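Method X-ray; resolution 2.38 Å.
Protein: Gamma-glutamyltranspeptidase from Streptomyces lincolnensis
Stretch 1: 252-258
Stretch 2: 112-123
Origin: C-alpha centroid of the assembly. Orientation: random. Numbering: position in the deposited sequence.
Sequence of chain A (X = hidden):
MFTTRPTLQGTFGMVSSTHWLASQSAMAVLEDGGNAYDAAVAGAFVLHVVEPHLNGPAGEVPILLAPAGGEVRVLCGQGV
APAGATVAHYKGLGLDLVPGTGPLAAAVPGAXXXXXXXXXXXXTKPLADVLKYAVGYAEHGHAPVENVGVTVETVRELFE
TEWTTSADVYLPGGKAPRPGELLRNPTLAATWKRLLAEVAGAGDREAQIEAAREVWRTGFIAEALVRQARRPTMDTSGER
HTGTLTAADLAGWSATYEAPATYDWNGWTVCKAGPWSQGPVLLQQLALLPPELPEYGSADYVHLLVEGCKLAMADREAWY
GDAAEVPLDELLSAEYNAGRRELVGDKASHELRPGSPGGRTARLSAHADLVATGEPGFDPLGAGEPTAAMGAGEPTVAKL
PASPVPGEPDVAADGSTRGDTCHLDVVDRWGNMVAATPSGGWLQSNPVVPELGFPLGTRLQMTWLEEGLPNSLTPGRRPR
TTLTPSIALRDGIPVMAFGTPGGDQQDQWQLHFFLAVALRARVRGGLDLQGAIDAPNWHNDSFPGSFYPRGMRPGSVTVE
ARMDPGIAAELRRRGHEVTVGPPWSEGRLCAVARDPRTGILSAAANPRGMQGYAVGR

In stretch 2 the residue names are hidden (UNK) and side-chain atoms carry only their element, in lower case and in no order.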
# COMPACT_ATOMS: atom_id res chain seq x y z
N GLY A 252 4.55 -39.84 -12.70
CA GLY A 252 3.99 -40.44 -11.49
C GLY A 252 3.58 -39.51 -10.36
O GLY A 252 2.78 -39.90 -9.50
N TRP A 253 4.11 -38.28 -10.35
CA TRP A 253 3.96 -37.39 -9.19
C TRP A 253 2.79 -36.43 -9.33
O TRP A 253 2.62 -35.80 -10.36
CB TRP A 253 5.25 -36.61 -8.89
CG TRP A 253 5.15 -35.83 -7.60
CD1 TRP A 253 5.51 -36.25 -6.35
CD2 TRP A 253 4.61 -34.51 -7.43
NE1 TRP A 253 5.24 -35.27 -5.42
CE2 TRP A 253 4.69 -34.20 -6.06
CE3 TRP A 253 4.08 -33.57 -8.32
CZ2 TRP A 253 4.25 -32.97 -5.55
CZ3 TRP A 253 3.64 -32.36 -7.81
CH2 TRP A 253 3.73 -32.07 -6.44
N SER A 254 2.02 -36.31 -8.27
CA SER A 254 0.93 -35.35 -8.15
C SER A 254 1.08 -34.67 -6.81
O SER A 254 1.62 -35.23 -5.85
CB SER A 254 -0.42 -36.05 -8.17
OG SER A 254 -0.71 -36.57 -9.46
N ALA A 255 0.56 -33.45 -6.73
CA ALA A 255 0.40 -32.78 -5.46
C ALA A 255 -0.69 -33.51 -4.67
O ALA A 255 -1.63 -34.07 -5.26
CB ALA A 255 0.02 -31.33 -5.68
N THR A 256 -0.55 -33.52 -3.35
CA THR A 256 -1.49 -34.22 -2.47
C THR A 256 -2.00 -33.30 -1.37
O THR A 256 -1.39 -32.27 -1.10
CB THR A 256 -0.83 -35.43 -1.79
OG1 THR A 256 0.40 -35.03 -1.18
CG2 THR A 256 -0.55 -36.50 -2.82
N TYR A 257 -3.09 -33.72 -0.73
CA TYR A 257 -3.71 -33.01 0.39
C TYR A 257 -3.33 -33.66 1.72
O TYR A 257 -3.09 -34.86 1.78
CB TYR A 257 -5.22 -33.00 0.27
CG TYR A 257 -5.80 -32.04 -0.75
CD1 TYR A 257 -5.78 -30.65 -0.54
CD2 TYR A 257 -6.42 -32.52 -1.91
CE1 TYR A 257 -6.34 -29.78 -1.48
CE2 TYR A 257 -6.98 -31.65 -2.84
CZ TYR A 257 -6.94 -30.29 -2.62
OH TYR A 257 -7.49 -29.43 -3.55
N GLU A 258 -3.30 -32.87 2.79
CA GLU A 258 -2.96 -33.36 4.14
C GLU A 258 -3.67 -32.58 5.23
O GLU A 258 -4.09 -31.45 5.02
CB GLU A 258 -1.47 -33.26 4.39
CG GLU A 258 -0.70 -34.30 3.64
CD GLU A 258 0.79 -34.13 3.73
OE1 GLU A 258 1.27 -33.39 4.63
OE2 GLU A 258 1.47 -34.76 2.90
N UNK A 112 3.51 -26.36 -9.86
CA UNK A 112 2.52 -26.28 -10.92
C UNK A 112 1.29 -27.13 -10.64
O UNK A 112 0.17 -26.64 -10.67
c UNK A 112 2.08 -26.49 -13.38
c UNK A 112 1.33 -27.57 -13.81
c UNK A 112 0.89 -25.09 -14.94
c UNK A 112 0.38 -27.43 -14.82
c UNK A 112 0.16 -26.18 -15.37
c UNK A 112 3.08 -26.65 -12.27
c UNK A 112 1.84 -25.25 -13.94
N UNK A 113 1.52 -28.42 -10.37
CA UNK A 113 0.41 -29.34 -10.12
C UNK A 113 -0.43 -28.91 -8.91
O UNK A 113 -1.65 -29.03 -8.92
c UNK A 113 -0.23 -31.79 -10.10
o UNK A 113 -0.72 -31.95 -11.25
o UNK A 113 -0.64 -32.41 -9.09
c UNK A 113 0.89 -30.78 -9.93
N UNK A 114 0.25 -28.40 -7.88
CA UNK A 114 -0.40 -27.87 -6.70
C UNK A 114 -1.37 -26.74 -7.00
O UNK A 114 -2.50 -26.76 -6.54
c UNK A 114 0.63 -27.41 -5.68
N UNK A 115 -0.94 -25.76 -7.79
CA UNK A 115 -1.81 -24.64 -8.18
C UNK A 115 -2.95 -25.10 -9.08
O UNK A 115 -4.05 -24.53 -9.05
c UNK A 115 0.94 -20.81 -5.13
c UNK A 115 -1.46 -21.04 -4.95
c UNK A 115 -1.01 -23.53 -8.88
c UNK A 115 -0.34 -22.08 -6.79
c UNK A 115 -0.23 -20.55 -4.47
c UNK A 115 -1.53 -21.80 -6.10
c UNK A 115 1.32 -22.72 -8.15
c UNK A 115 -0.04 -22.81 -7.99
c UNK A 115 0.88 -21.58 -6.29
n UNK A 115 1.88 -21.97 -7.14
N UNK A 116 -2.69 -26.13 -9.88
CA UNK A 116 -3.72 -26.70 -10.74
C UNK A 116 -4.76 -27.40 -9.89
O UNK A 116 -5.94 -27.30 -10.17
c UNK A 116 -2.32 -24.35 -12.83
c UNK A 116 -2.36 -27.09 -12.91
s UNK A 116 -3.14 -25.68 -13.71
c UNK A 116 -3.13 -27.70 -11.75
N UNK A 117 -4.31 -28.13 -8.87
CA UNK A 117 -5.23 -28.80 -7.96
C UNK A 117 -6.10 -27.80 -7.23
O UNK A 117 -7.32 -27.98 -7.14
c UNK A 117 -4.50 -31.19 -7.09
c UNK A 117 -4.49 -29.66 -6.92
c UNK A 117 -3.94 -31.83 -5.83
c UNK A 117 -5.88 -31.78 -7.36
N UNK A 118 -5.47 -26.75 -6.71
CA UNK A 118 -6.19 -25.68 -6.03
C UNK A 118 -7.28 -25.09 -6.92
O UNK A 118 -8.44 -25.03 -6.53
c UNK A 118 -6.13 -24.25 -3.20
c UNK A 118 -5.82 -23.61 -4.55
c UNK A 118 -5.22 -24.60 -5.56
c UNK A 118 -4.87 -22.45 -4.34
N UNK A 119 -6.88 -24.68 -8.11
CA UNK A 119 -7.82 -24.14 -9.08
C UNK A 119 -8.97 -25.12 -9.37
O UNK A 119 -10.12 -24.73 -9.41
c UNK A 119 -7.80 -22.80 -11.35
c UNK A 119 -6.93 -22.53 -12.56
c UNK A 119 -7.10 -23.75 -10.37
c UNK A 119 -8.18 -21.48 -10.68
N UNK A 120 -8.64 -26.39 -9.55
CA UNK A 120 -9.64 -27.39 -9.94
C UNK A 120 -10.65 -27.67 -8.84
O UNK A 120 -11.86 -27.77 -9.11
c UNK A 120 -9.87 -29.72 -10.98
c UNK A 120 -8.67 -32.83 -9.29
c UNK A 120 -8.94 -28.68 -10.35
n UNK A 120 -9.01 -31.58 -9.62
n UNK A 120 -8.46 -33.13 -8.01
n UNK A 120 -8.52 -33.77 -10.22
c UNK A 120 -9.27 -31.10 -10.98
N UNK A 121 -10.16 -27.83 -7.62
CA UNK A 121 -10.99 -28.22 -6.47
C UNK A 121 -11.69 -27.04 -5.79
O UNK A 121 -12.87 -27.14 -5.46
o UNK A 121 -9.00 -31.07 -5.21
c UNK A 121 -10.16 -29.00 -5.43
c UNK A 121 -9.75 -30.39 -5.93
o UNK A 121 -10.17 -30.81 -7.02
N UNK A 122 -10.97 -25.94 -5.59
CA UNK A 122 -11.48 -24.80 -4.80
C UNK A 122 -11.70 -23.48 -5.54
O UNK A 122 -12.25 -22.54 -4.97
c UNK A 122 -10.55 -24.58 -3.61
c UNK A 122 -10.92 -27.22 -1.15
c UNK A 122 -10.41 -25.79 -2.75
c UNK A 122 -9.52 -26.82 -2.80
n UNK A 122 -9.86 -27.68 -1.79
n UNK A 122 -11.27 -26.08 -1.72
N UNK A 123 -11.28 -23.41 -6.80
CA UNK A 123 -11.48 -22.22 -7.61
C UNK A 123 -12.76 -22.29 -8.43
O UNK A 123 -13.43 -23.32 -8.49

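Position 112 carries seven carbons, one followed by a ring of six, and the ring makes no contact with stretch 1: Phe 112, whose side chain ends leading away from the contact. Position 113 has two carbons, the second bearing two oxygens, and its CA-to-CB bond points toward the loop. One of those oxygens lies 2.8 Å from the backbone N of Ala 255. Two oxygens on the second carbon, with no nitrogen, make it a carboxylate: Asp 113. The N-H of Ala 255 points almost straight at OD2, at 166°, so a carboxylate on the helix captures a loop amide, while CB of Asp 113 rests 3.8 Å from CZ3 of Trp 253.

At 114 there is one carbon and nothing more, set sideways, 4.0 Å from CB of Ala 255. This is Ala 114, and its CA comes within 3.6 Å of the same CB of Ala 255; the CA atoms of Ala 114 and Ala 255 are 5.1 Å apart. Position 115 shows one carbon leading to fused five- and six-membered rings with a single nitrogen, directed away from stretch 1, hence Trp 115. Position 116 is an unbranched run of two carbons, a sulfur and a carbon, out of reach of the loop and strand: Met 116.

Position 117 has four carbons, forked at the second, and points toward stretch 1, where one terminal carbon lies 3.3 Å from O of Ala 255. The fork beyond the first carbon makes it Leu 117. Its CD1 also sits 4.0 Å from CB of Ala 255 and 4.3 Å from CE2 of Tyr 257, bridging the two residues. Positions 118 and 119 repeat the four-carbon fork, but neither makes a close contact with stretch 1; they are Leu 118, set sideways, and Leu 119, out of reach, both buried.

Position 120 runs through three carbons and a nitrogen to a carbon with two more nitrogens, a guanidinium; it makes no contact with stretch 1, although its end comes nearer than its sideways CA-to-CB bond suggests, so Arg 120. Position 121 has two carbons, the second with two oxygens, one of them 2.8 Å from OH of Tyr 257: Asp 121. The tyrosine hydroxyl donates to OD2, which lies near the plane of its ring, while OD1 of Asp 121 accepts a bond from NE of Arg 120 at 2.9 Å, part of a salt bridge. At 122 one carbon leads to a five-membered ring of three carbons and two nitrogens, which approaches the hydroxyl of Tyr 257: His 122, with CD2 3.4 Å from OH of Tyr 257. Position 123 has no side chain and is Gly 123; an ideal CB there would lie 2.9 Å from O of Leu 119.

The contact is built on the helical repeat. Positions 113, 117 and 121 lie about one turn apart and all point toward stretch 1, giving polar, apolar, polar. Asp 113 holds the loop backbone, Leu 117 packs against Ala 255 and Tyr 257, and Asp 121 binds the tyrosine hydroxyl. Ala 255 packs its CB against CA and CB of Ala 114.

Stretch 2, residues 112-123: FDAWMLLLRDHG
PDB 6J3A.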